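Local coordinates for threonine synthase (Brucella melitensis bv. 1, PDB 4F4F), which probably catalyses the pyridoxal-phosphate-dependent conversion of O-phospho-L-homoserine and water to L-threonine and phosphate, the last step of threonine biosynthesis, at residues Y8-R12 with G13-V17; L34-P37 with Q38-Q42; S392-G395 with V396-R400. One frame throughout, in Å; residues are numbered along the deposited sequence.

Contact 1: residues Y8-R12 with G13-V17; sequences YVSTR and GEAPV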
ATOM      1  N   TYR A   8      -8.757   8.548  16.641  1.00 13.75           N
ATOM      2  CA  TYR A   8      -8.054   8.896  15.447  1.00 12.48           C
ATOM      3  C   TYR A   8      -8.261  10.371  15.183  1.00 12.07           C
ATOM      4  O   TYR A   8      -9.379  10.861  15.235  1.00 13.10           O
ATOM      5  CB  TYR A   8      -8.572   8.052  14.279  1.00 12.24           C
ATOM      6  CG  TYR A   8      -8.074   6.626  14.376  1.00 11.86           C
ATOM      7  CD1 TYR A   8      -6.870   6.255  13.784  1.00 11.58           C
ATOM      8  CD2 TYR A   8      -8.800   5.644  15.059  1.00 12.54           C
ATOM      9  CE1 TYR A   8      -6.373   4.954  13.885  1.00 11.37           C
ATOM     10  CE2 TYR A   8      -8.308   4.345  15.206  1.00 12.43           C
ATOM     11  CZ  TYR A   8      -7.107   3.995  14.602  1.00 12.05           C
ATOM     12  OH  TYR A   8      -6.603   2.708  14.697  1.00 11.96           O
ATOM     13  N   VAL A   9      -7.163  11.068  14.925  1.00 11.24           N
ATOM     14  CA  VAL A   9      -7.160  12.510  14.719  1.00 11.12           C
ATOM     15  C   VAL A   9      -6.634  12.828  13.303  1.00 10.88           C
ATOM     16  O   VAL A   9      -5.889  12.030  12.717  1.00 10.73           O
ATOM     17  CB  VAL A   9      -6.304  13.247  15.789  1.00 11.24           C
ATOM     18  CG1 VAL A   9      -6.847  12.920  17.207  1.00 12.11           C
ATOM     19  CG2 VAL A   9      -4.823  12.914  15.635  1.00 10.03           C
ATOM     20  N   SER A  10      -7.023  13.986  12.761  1.00 10.63           N
ATOM     21  CA  SER A  10      -6.551  14.399  11.449  1.00 10.68           C
ATOM     22  C   SER A  10      -5.237  15.131  11.513  1.00 10.54           C
ATOM     23  O   SER A  10      -5.007  15.992  12.400  1.00 11.01           O
ATOM     24  CB  SER A  10      -7.589  15.326  10.786  1.00 11.72           C
ATOM     25  OG  SER A  10      -7.129  15.797   9.547  1.00 11.73           O
ATOM     26  N   THR A  11      -4.409  14.881  10.521  1.00 10.35           N
ATOM     27  CA  THR A  11      -3.245  15.710  10.291  1.00 10.41           C
ATOM     28  C   THR A  11      -3.499  17.225  10.140  1.00 10.97           C
ATOM     29  O   THR A  11      -2.536  17.998  10.256  1.00 10.98           O
ATOM     30  CB  THR A  11      -2.460  15.228   9.059  1.00 10.64           C
ATOM     31  OG1 THR A  11      -3.313  15.251   7.902  1.00 10.50           O
ATOM     32  CG2 THR A  11      -1.848  13.784   9.305  1.00 10.44           C
ATOM     33  N   ARG A  12      -4.727  17.655   9.843  1.00 11.33           N
ATOM     34  CA  ARG A  12      -5.008  19.071   9.659  1.00 12.36           C
ATOM     35  C   ARG A  12      -5.761  19.680  10.841  1.00 13.01           C
ATOM     36  O   ARG A  12      -6.158  20.859  10.824  1.00 13.97           O
ATOM     37  CB  ARG A  12      -5.694  19.330   8.297  1.00 12.80           C
ATOM     38  CG  ARG A  12      -4.690  18.993   7.177  1.00 12.41           C
ATOM     39  CD  ARG A  12      -5.087  19.453   5.772  1.00 13.01           C
ATOM     40  NE  ARG A  12      -4.317  18.686   4.781  1.00 13.02           N
ATOM     41  CZ  ARG A  12      -4.421  18.834   3.468  1.00 13.72           C
ATOM     42  NH1 ARG A  12      -5.289  19.708   2.968  1.00 14.00           N
ATOM     43  NH2 ARG A  12      -3.686  18.069   2.662  1.00 14.07           N
ATOM     44  N   GLY A  13      -5.944  18.868  11.873  1.00 13.56           N
ATOM     45  CA  GLY A  13      -6.366  19.338  13.207  1.00 14.47           C
ATOM     46  C   GLY A  13      -7.790  19.819  13.459  1.00 16.10           C
ATOM     47  O   GLY A  13      -8.062  20.300  14.568  1.00 16.74           O
ATOM     48  N   GLU A  14      -8.679  19.758  12.474  1.00 16.33           N
ATOM     49  CA  GLU A  14     -10.028  20.336  12.649  1.00 18.22           C
ATOM     50  C   GLU A  14     -11.115  19.430  12.120  1.00 18.94           C
ATOM     51  O   GLU A  14     -12.118  19.908  11.612  1.00 21.92           O
ATOM     52  CB  GLU A  14     -10.146  21.657  11.890  1.00 19.07           C
ATOM     53  CG  GLU A  14      -8.977  22.565  12.129  1.00 19.38           C
ATOM     54  CD  GLU A  14      -9.179  23.929  11.547  1.00 20.07           C
ATOM     55  OE1 GLU A  14      -9.201  24.089  10.313  1.00 19.83           O
ATOM     56  OE2 GLU A  14      -9.298  24.825  12.378  1.00 22.66           O
ATOM     57  N   ALA A  15     -10.909  18.138  12.204  1.00 18.25           N
ATOM     58  CA  ALA A  15     -11.883  17.170  11.768  1.00 18.01           C
ATOM     59  C   ALA A  15     -12.369  16.447  13.027  1.00 18.36           C
ATOM     60  O   ALA A  15     -11.684  16.413  14.015  1.00 17.30           O
ATOM     61  CB  ALA A  15     -11.240  16.188  10.793  1.00 16.61           C
ATOM     62  N   PRO A  16     -13.561  15.831  12.970  1.00 19.16           N
ATOM     63  CA  PRO A  16     -14.030  15.050  14.118  1.00 19.89           C
ATOM     64  C   PRO A  16     -12.997  13.998  14.541  1.00 18.22           C
ATOM     65  O   PRO A  16     -12.350  13.400  13.673  1.00 18.00           O
ATOM     66  CB  PRO A  16     -15.294  14.371  13.610  1.00 21.37           C
ATOM     67  CG  PRO A  16     -15.720  15.149  12.418  1.00 22.05           C
ATOM     68  CD  PRO A  16     -14.580  16.004  11.938  1.00 20.74           C
ATOM     69  N   VAL A  17     -12.820  13.814  15.848  1.00 17.65           N
ATOM     70  CA  VAL A  17     -11.980  12.747  16.383  1.00 16.83           C
ATOM     71  C   VAL A  17     -12.821  11.470  16.287  1.00 17.37           C
ATOM     72  O   VAL A  17     -13.953  11.454  16.747  1.00 17.97           O
ATOM     73  CB  VAL A  17     -11.577  13.018  17.838  1.00 17.49           C
ATOM     74  CG1 VAL A  17     -10.787  11.855  18.442  1.00 16.66           C
ATOM     75  CG2 VAL A  17     -10.751  14.300  17.936  1.00 17.89           C
TER
HETATM   76  O   HOH W   1      -8.993  15.594  14.211  1.00 18.33           O
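Gly13 closes a type I beta turn that begins at Ser10, its N giving a hydrogen bond to Ser10 O over 3.1 Å, and the chain then doubles back past strand 8-10 as a loop. The donor stands well above the plane of that carbonyl. Gly13 has a phi of 72°, a left-handed conformation that costs a residue without a side chain little. Arg12, the third residue of the turn, sends its extended chain outwards from CG, and a salt bridge between NE and Glu322 ties the bend to helix 321-328; separately, its backbone O accepts from Arg337 of helix 333-346. At the open end, Val17 lies over the first strand residues. Its CG1, set anti to the backbone N (chi1 176°), approaches Tyr8 O at 3.6 Å, and CG2 on the other branch meets Val9 CG1 at 4.2 Å, a loose apolar touch suited to a branched residue at the surface. The Val17 CA makes a CA-H...O contact of 3.4 Å with Tyr8 O. Between these ends Ser10 CB packs on Ala15 CB at 3.8 Å, where a methyl group is bulk enough. Ser10 OG is hydrogen-bonded to Asp31 and also accepts from Arg12 N, making an ST turn. One water bridges the two limbs, accepting from Ser10 N at 2.9 Å and donating to Ala15 O at 2.8 Å.

Contact 2: residues L34-P37 with Q38-Q42; sequences LYLP and QEYPQ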
ATOM      1  N   LEU A  34      -5.524  13.561   6.902  1.00 11.94           N
ATOM      2  CA  LEU A  34      -5.447  12.130   6.970  1.00 12.01           C
ATOM      3  C   LEU A  34      -5.524  11.706   8.426  1.00 11.29           C
ATOM      4  O   LEU A  34      -4.961  12.363   9.303  1.00 10.16           O
ATOM      5  CB  LEU A  34      -4.141  11.647   6.356  1.00 12.45           C
ATOM      6  CG  LEU A  34      -3.886  12.066   4.899  1.00 13.44           C
ATOM      7  CD1 LEU A  34      -2.480  11.629   4.477  1.00 13.71           C
ATOM      8  CD2 LEU A  34      -4.951  11.463   4.024  1.00 14.28           C
ATOM      9  N   TYR A  35      -6.224  10.603   8.671  1.00 11.53           N
ATOM     10  CA  TYR A  35      -6.356  10.093  10.040  1.00 11.37           C
ATOM     11  C   TYR A  35      -5.147   9.308  10.552  1.00 11.25           C
ATOM     12  O   TYR A  35      -4.568   8.496   9.838  1.00 11.66           O
ATOM     13  CB  TYR A  35      -7.654   9.273  10.180  1.00 11.79           C
ATOM     14  CG  TYR A  35      -8.840  10.158  10.411  1.00 12.42           C
ATOM     15  CD1 TYR A  35      -8.975  10.828  11.607  1.00 12.36           C
ATOM     16  CD2 TYR A  35      -9.827  10.338   9.449  1.00 13.34           C
ATOM     17  CE1 TYR A  35     -10.024  11.665  11.858  1.00 13.10           C
ATOM     18  CE2 TYR A  35     -10.924  11.164   9.695  1.00 14.12           C
ATOM     19  CZ  TYR A  35     -11.030  11.816  10.915  1.00 13.87           C
ATOM     20  OH  TYR A  35     -12.099  12.666  11.229  1.00 14.62           O
ATOM     21  N   LEU A  36      -4.791   9.570  11.810  1.00 10.99           N
ATOM     22  CA  LEU A  36      -3.733   8.858  12.511  1.00 10.92           C
ATOM     23  C   LEU A  36      -4.164   8.558  13.933  1.00 10.71           C
ATOM     24  O   LEU A  36      -4.980   9.278  14.491  1.00 10.81           O
ATOM     25  CB  LEU A  36      -2.458   9.692  12.588  1.00 10.73           C
ATOM     26  CG  LEU A  36      -1.609   9.840  11.344  1.00 11.22           C
ATOM     27  CD1 LEU A  36      -0.555  10.956  11.576  1.00 10.95           C
ATOM     28  CD2 LEU A  36      -0.964   8.504  10.982  1.00 11.40           C
ATOM     29  N   PRO A  37      -3.602   7.491  14.537  1.00 11.08           N
ATOM     30  CA  PRO A  37      -3.905   7.226  15.918  1.00 11.77           C
ATOM     31  C   PRO A  37      -3.574   8.382  16.829  1.00 12.13           C
ATOM     32  O   PRO A  37      -2.568   9.020  16.645  1.00 12.15           O
ATOM     33  CB  PRO A  37      -3.050   6.003  16.278  1.00 11.71           C
ATOM     34  CG  PRO A  37      -2.451   5.541  15.062  1.00 11.81           C
ATOM     35  CD  PRO A  37      -2.765   6.444  13.926  1.00 11.50           C
ATOM     36  N   GLN A  38      -4.447   8.640  17.805  1.00 13.11           N
ATOM     37  CA  GLN A  38      -4.219   9.698  18.766  1.00 14.36           C
ATOM     38  C   GLN A  38      -2.975   9.365  19.604  1.00 14.72           C
ATOM     39  O   GLN A  38      -2.262  10.254  20.061  1.00 14.24           O
ATOM     40  CB  GLN A  38      -5.431   9.801  19.656  1.00 16.06           C
ATOM     41  CG  GLN A  38      -5.374  10.918  20.678  1.00 17.82           C
ATOM     42  CD  GLN A  38      -6.608  10.928  21.519  1.00 19.90           C
ATOM     43  OE1 GLN A  38      -6.750  10.133  22.452  1.00 22.59           O
ATOM     44  NE2 GLN A  38      -7.497  11.830  21.218  1.00 20.72           N
ATOM     45  N   GLU A  39      -2.768   8.072  19.836  1.00 15.09           N
ATOM     46  CA  GLU A  39      -1.531   7.576  20.420  1.00 16.53           C
ATOM     47  C   GLU A  39      -1.215   6.228  19.830  1.00 15.11           C
ATOM     48  O   GLU A  39      -2.110   5.526  19.331  1.00 15.18           O
ATOM     49  CB  GLU A  39      -1.643   7.411  21.929  1.00 19.70           C
ATOM     50  CG  GLU A  39      -2.744   6.470  22.346  1.00 22.63           C
ATOM     51  CD  GLU A  39      -3.869   7.200  23.033  1.00 26.92           C
ATOM     52  OE1 GLU A  39      -4.469   6.561  23.928  1.00 33.31           O
ATOM     53  OE2 GLU A  39      -4.133   8.400  22.724  1.00 28.62           O
ATOM     54  N   TYR A  40       0.057   5.861  19.887  1.00 13.90           N
ATOM     55  CA  TYR A  40       0.476   4.580  19.365  1.00 12.99           C
ATOM     56  C   TYR A  40       0.475   3.516  20.455  1.00 13.40           C
ATOM     57  O   TYR A  40       1.007   3.721  21.542  1.00 13.04           O
ATOM     58  CB  TYR A  40       1.838   4.675  18.706  1.00 13.19           C
ATOM     59  CG  TYR A  40       1.746   5.414  17.413  1.00 12.70           C
ATOM     60  CD1 TYR A  40       1.178   4.833  16.296  1.00 12.55           C
ATOM     61  CD2 TYR A  40       2.131   6.742  17.335  1.00 12.79           C
ATOM     62  CE1 TYR A  40       1.077   5.522  15.114  1.00 12.45           C
ATOM     63  CE2 TYR A  40       2.017   7.439  16.150  1.00 12.40           C
ATOM     64  CZ  TYR A  40       1.493   6.833  15.059  1.00 12.12           C
ATOM     65  OH  TYR A  40       1.375   7.593  13.938  1.00 11.72           O
ATOM     66  N   PRO A  41      -0.106   2.349  20.157  1.00 13.16           N
ATOM     67  CA  PRO A  41      -0.036   1.224  21.094  1.00 13.62           C
ATOM     68  C   PRO A  41       1.415   0.847  21.316  1.00 13.09           C
ATOM     69  O   PRO A  41       2.206   0.958  20.393  1.00 12.94           O
ATOM     70  CB  PRO A  41      -0.754   0.107  20.333  1.00 13.74           C
ATOM     71  CG  PRO A  41      -1.645   0.823  19.382  1.00 13.69           C
ATOM     72  CD  PRO A  41      -0.818   1.983  18.930  1.00 13.28           C
ATOM     73  N   GLN A  42       1.769   0.485  22.531  1.00 12.95           N
ATOM     74  CA  GLN A  42       3.156   0.255  22.858  1.00 13.18           C
ATOM     75  C   GLN A  42       3.427  -1.197  23.193  1.00 13.65           C
ATOM     76  O   GLN A  42       2.635  -1.858  23.858  1.00 14.05           O
ATOM     77  CB  GLN A  42       3.587   1.130  24.037  1.00 13.34           C
ATOM     78  CG  GLN A  42       3.504   2.594  23.720  1.00 12.85           C
ATOM     79  CD  GLN A  42       4.535   2.989  22.695  1.00 12.41           C
ATOM     80  OE1 GLN A  42       5.724   2.694  22.850  1.00 13.23           O
ATOM     81  NE2 GLN A  42       4.096   3.673  21.652  1.00 11.94           N
TER
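Pro37 and Tyr40 meet where strand 35-37 runs out into the loop leading to helix 45-49, and they form the main apolar contact of this exit. The touching atom of the proline is CG, the outer corner of its ring, which comes within 3.5 Å of Tyr40 CE1 and 3.9 Å of Tyr40 CD1. The two side chains cross at a slant. Tyr40 reaches back because its CG is anti to the carbonyl carbon (chi1 -72°), which swings the ring toward the strand and carries the hydroxyl to Leu36. There Leu36 CD2 lies 3.9 Å from Tyr40 OH, placed by a chi1 of -75° and an otherwise extended leucine chain. Proline is tolerated at the last strand position because Leu36 and Gln38 make the backbone bonds, to Val9 and Lys7, and the pairing needs no N-H from Pro37. Pro37 CB comes close to Glu39 O, 3.2 Å away. Farther on, Gln42 NE2 folds back to donate to Tyr40 O over 3.1 Å, nearly straight at 162°, from above the carbonyl plane; NE2 also bonds Arg273 O. Phe266 and Val270 of helix 263-274 also touch the Tyr40 side chain. The chemistry is thus divided within one side chain: the carbons of Tyr40 are held by hydrophobic packing, whereas its buried hydroxyl is satisfied by a hydrogen bond to Glu327, which fixes the ring's reach toward helix 321-328.

Contact 3: residues S392-G395 with V396-R400; sequences SAIG and VKVAR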
ATOM      1  N   SER A 392      11.299  -4.066  -6.623  1.00 14.34           N
ATOM      2  CA  SER A 392      12.096  -4.705  -5.583  1.00 14.12           C
ATOM      3  C   SER A 392      13.591  -4.511  -5.791  1.00 14.32           C
ATOM      4  O   SER A 392      14.336  -4.301  -4.836  1.00 13.94           O
ATOM      5  CB  SER A 392      11.785  -6.193  -5.533  1.00 14.23           C
ATOM      6  OG  SER A 392      10.383  -6.415  -5.406  1.00 14.23           O
ATOM      7  N   ALA A 393      14.019  -4.519  -7.046  1.00 14.62           N
ATOM      8  CA  ALA A 393      15.412  -4.265  -7.353  1.00 14.95           C
ATOM      9  C   ALA A 393      15.821  -2.844  -6.977  1.00 15.00           C
ATOM     10  O   ALA A 393      16.955  -2.625  -6.558  1.00 15.02           O
ATOM     11  CB  ALA A 393      15.703  -4.556  -8.821  1.00 15.42           C
ATOM     12  N   ILE A 394      14.920  -1.872  -7.156  1.00 15.00           N
ATOM     13  CA  ILE A 394      15.151  -0.521  -6.645  1.00 14.95           C
ATOM     14  C   ILE A 394      15.476  -0.561  -5.171  1.00 14.40           C
ATOM     15  O   ILE A 394      16.473   0.007  -4.735  1.00 14.38           O
ATOM     16  CB  ILE A 394      13.981   0.444  -6.972  1.00 15.04           C
ATOM     17  CG1 ILE A 394      13.973   0.666  -8.497  1.00 15.81           C
ATOM     18  CG2 ILE A 394      14.143   1.786  -6.232  1.00 15.14           C
ATOM     19  CD1 ILE A 394      12.829   1.501  -9.080  1.00 16.27           C
ATOM     20  N   GLY A 395      14.646  -1.238  -4.395  1.00 13.87           N
ATOM     21  CA  GLY A 395      14.948  -1.468  -2.997  1.00 13.52           C
ATOM     22  C   GLY A 395      16.334  -2.011  -2.706  1.00 13.71           C
ATOM     23  O   GLY A 395      17.018  -1.516  -1.798  1.00 13.91           O
ATOM     24  N   VAL A 396      16.755  -3.037  -3.433  1.00 14.01           N
ATOM     25  CA  VAL A 396      18.088  -3.641  -3.199  1.00 14.21           C
ATOM     26  C   VAL A 396      19.198  -2.652  -3.555  1.00 14.85           C
ATOM     27  O   VAL A 396      20.108  -2.418  -2.772  1.00 14.86           O
ATOM     28  CB  VAL A 396      18.277  -4.979  -3.947  1.00 14.49           C
ATOM     29  CG1 VAL A 396      19.694  -5.498  -3.780  1.00 14.83           C
ATOM     30  CG2 VAL A 396      17.269  -6.028  -3.472  1.00 14.01           C
ATOM     31  N   LYS A 397      19.107  -2.024  -4.715  1.00 15.38           N
ATOM     32  CA  LYS A 397      20.106  -1.029  -5.103  1.00 16.20           C
ATOM     33  C   LYS A 397      20.299   0.055  -4.009  1.00 16.12           C
ATOM     34  O   LYS A 397      21.436   0.366  -3.582  1.00 16.27           O
ATOM     35  CB  LYS A 397      19.703  -0.375  -6.433  1.00 16.67           C
ATOM     36  CG  LYS A 397      20.734   0.575  -7.007  1.00 17.67           C
ATOM     37  CD  LYS A 397      20.654   2.004  -6.524  1.00 17.86           C
ATOM     38  CE  LYS A 397      21.517   2.905  -7.409  1.00 19.02           C
ATOM     39  NZ  LYS A 397      21.413   4.339  -7.034  1.00 19.44           N
ATOM     40  N   VAL A 398      19.193   0.651  -3.590  1.00 15.71           N
ATOM     41  CA  VAL A 398      19.249   1.767  -2.640  1.00 15.72           C
ATOM     42  C   VAL A 398      19.693   1.278  -1.251  1.00 15.79           C
ATOM     43  O   VAL A 398      20.453   1.961  -0.549  1.00 15.90           O
ATOM     44  CB  VAL A 398      17.882   2.499  -2.575  1.00 15.26           C
ATOM     45  CG1 VAL A 398      17.828   3.527  -1.436  1.00 14.93           C
ATOM     46  CG2 VAL A 398      17.544   3.145  -3.913  1.00 15.44           C
ATOM     47  N   ALA A 399      19.193   0.104  -0.835  1.00 15.97           N
ATOM     48  CA  ALA A 399      19.604  -0.507   0.439  1.00 16.00           C
ATOM     49  C   ALA A 399      21.128  -0.614   0.472  1.00 17.38           C
ATOM     50  O   ALA A 399      21.738  -0.254   1.451  1.00 17.71           O
ATOM     51  CB  ALA A 399      18.992  -1.881   0.610  1.00 15.67           C
ATOM     52  N   ARG A 400      21.743  -1.082  -0.609  1.00 18.67           N
ATOM     53  CA  ARG A 400      23.192  -1.291  -0.625  1.00 19.83           C
ATOM     54  C   ARG A 400      23.971   0.021  -0.655  1.00 21.22           C
ATOM     55  O   ARG A 400      25.053   0.096  -0.119  1.00 22.16           O
ATOM     56  CB  ARG A 400      23.596  -2.196  -1.795  1.00 20.23           C
ATOM     57  CG  ARG A 400      23.021  -3.591  -1.649  1.00 19.42           C
ATOM     58  CD  ARG A 400      23.240  -4.462  -2.872  1.00 19.80           C
ATOM     59  NE  ARG A 400      22.817  -5.835  -2.625  1.00 19.15           N
ATOM     60  CZ  ARG A 400      22.982  -6.864  -3.462  1.00 19.73           C
ATOM     61  NH1 ARG A 400      23.529  -6.706  -4.649  1.00 20.05           N
ATOM     62  NH2 ARG A 400      22.587  -8.078  -3.116  1.00 19.53           N
TER
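Val396 answers Ser392 one turn back along helix 390-402, its N donating to Ser392 O over 3.1 Å in the carbonyl plane. Its CG2 hangs beside the same oxygen, and the side chain also packs on Val411 of strand 409-413. Lys397 follows, with its N 2.9 Å from Ala393 O in an almost perfectly straight bond (178°). Its chain starts anti to the backbone N and then bends at chi2 (-87°), which leads the ammonium away from the preceding turn to Glu401 and to the carbonyl of Arg367, so a long flexible residue fits this partly exposed side. Val398 N binds Ile394 O at 3.0 Å. The side chains of this pair touch as well, through Val398 CG2 and Ile394 CG2 at 4.3 Å, and both turn their branched apolar bulk to Ala284 of strand 278-285. Ala399 N reaches Gly395 O at 2.9 Å, and the Ala399 CB methyl lies only 3.1 Å from Gly395 O. Lacking a side chain, Gly395 keeps this buried part of the helix compact, while the small Ala399 packs against Met409 and Val411. Arg400 finishes the run by donating from N to Val396 O at 3.0 Å; Val396 CG1 lies over one face of its guanidinium, offset toward the rim, while NH2 forms a salt bridge with Glu103. The repeating i to i+4 bonds thus satisfy buried backbone polar groups and let an apolar surface seat on the sheet, while Ser392, bonded through OG to Asp389 and weakly to Thr414 N, links this helix to the cofactor site.

Overall arrangement
Contacts 1 and 2 are neighbours, their centres 11 Å apart, since strands 8-10 and 35-37 pair as a two-stranded antiparallel sheet. They touch directly through a probable hydrogen bond between Pro16 O and Tyr35 OH at 2.6 Å and another between Val9 O and Leu36 N at 2.8 Å. Both belong to the N-terminal family region. Contact 3 comes far later in the chain, in helix 390-402 beside the six-stranded mixed sheet, its centre 35 Å from that of contact 1 and 30 Å from that of contact 2. Its Ser392 end lies by the pyridoxal phosphate pocket, the side chain about 6 Å from the cofactor, so contacts 1 and 2 together build one N-terminal unit and contact 3 belongs to a separate region.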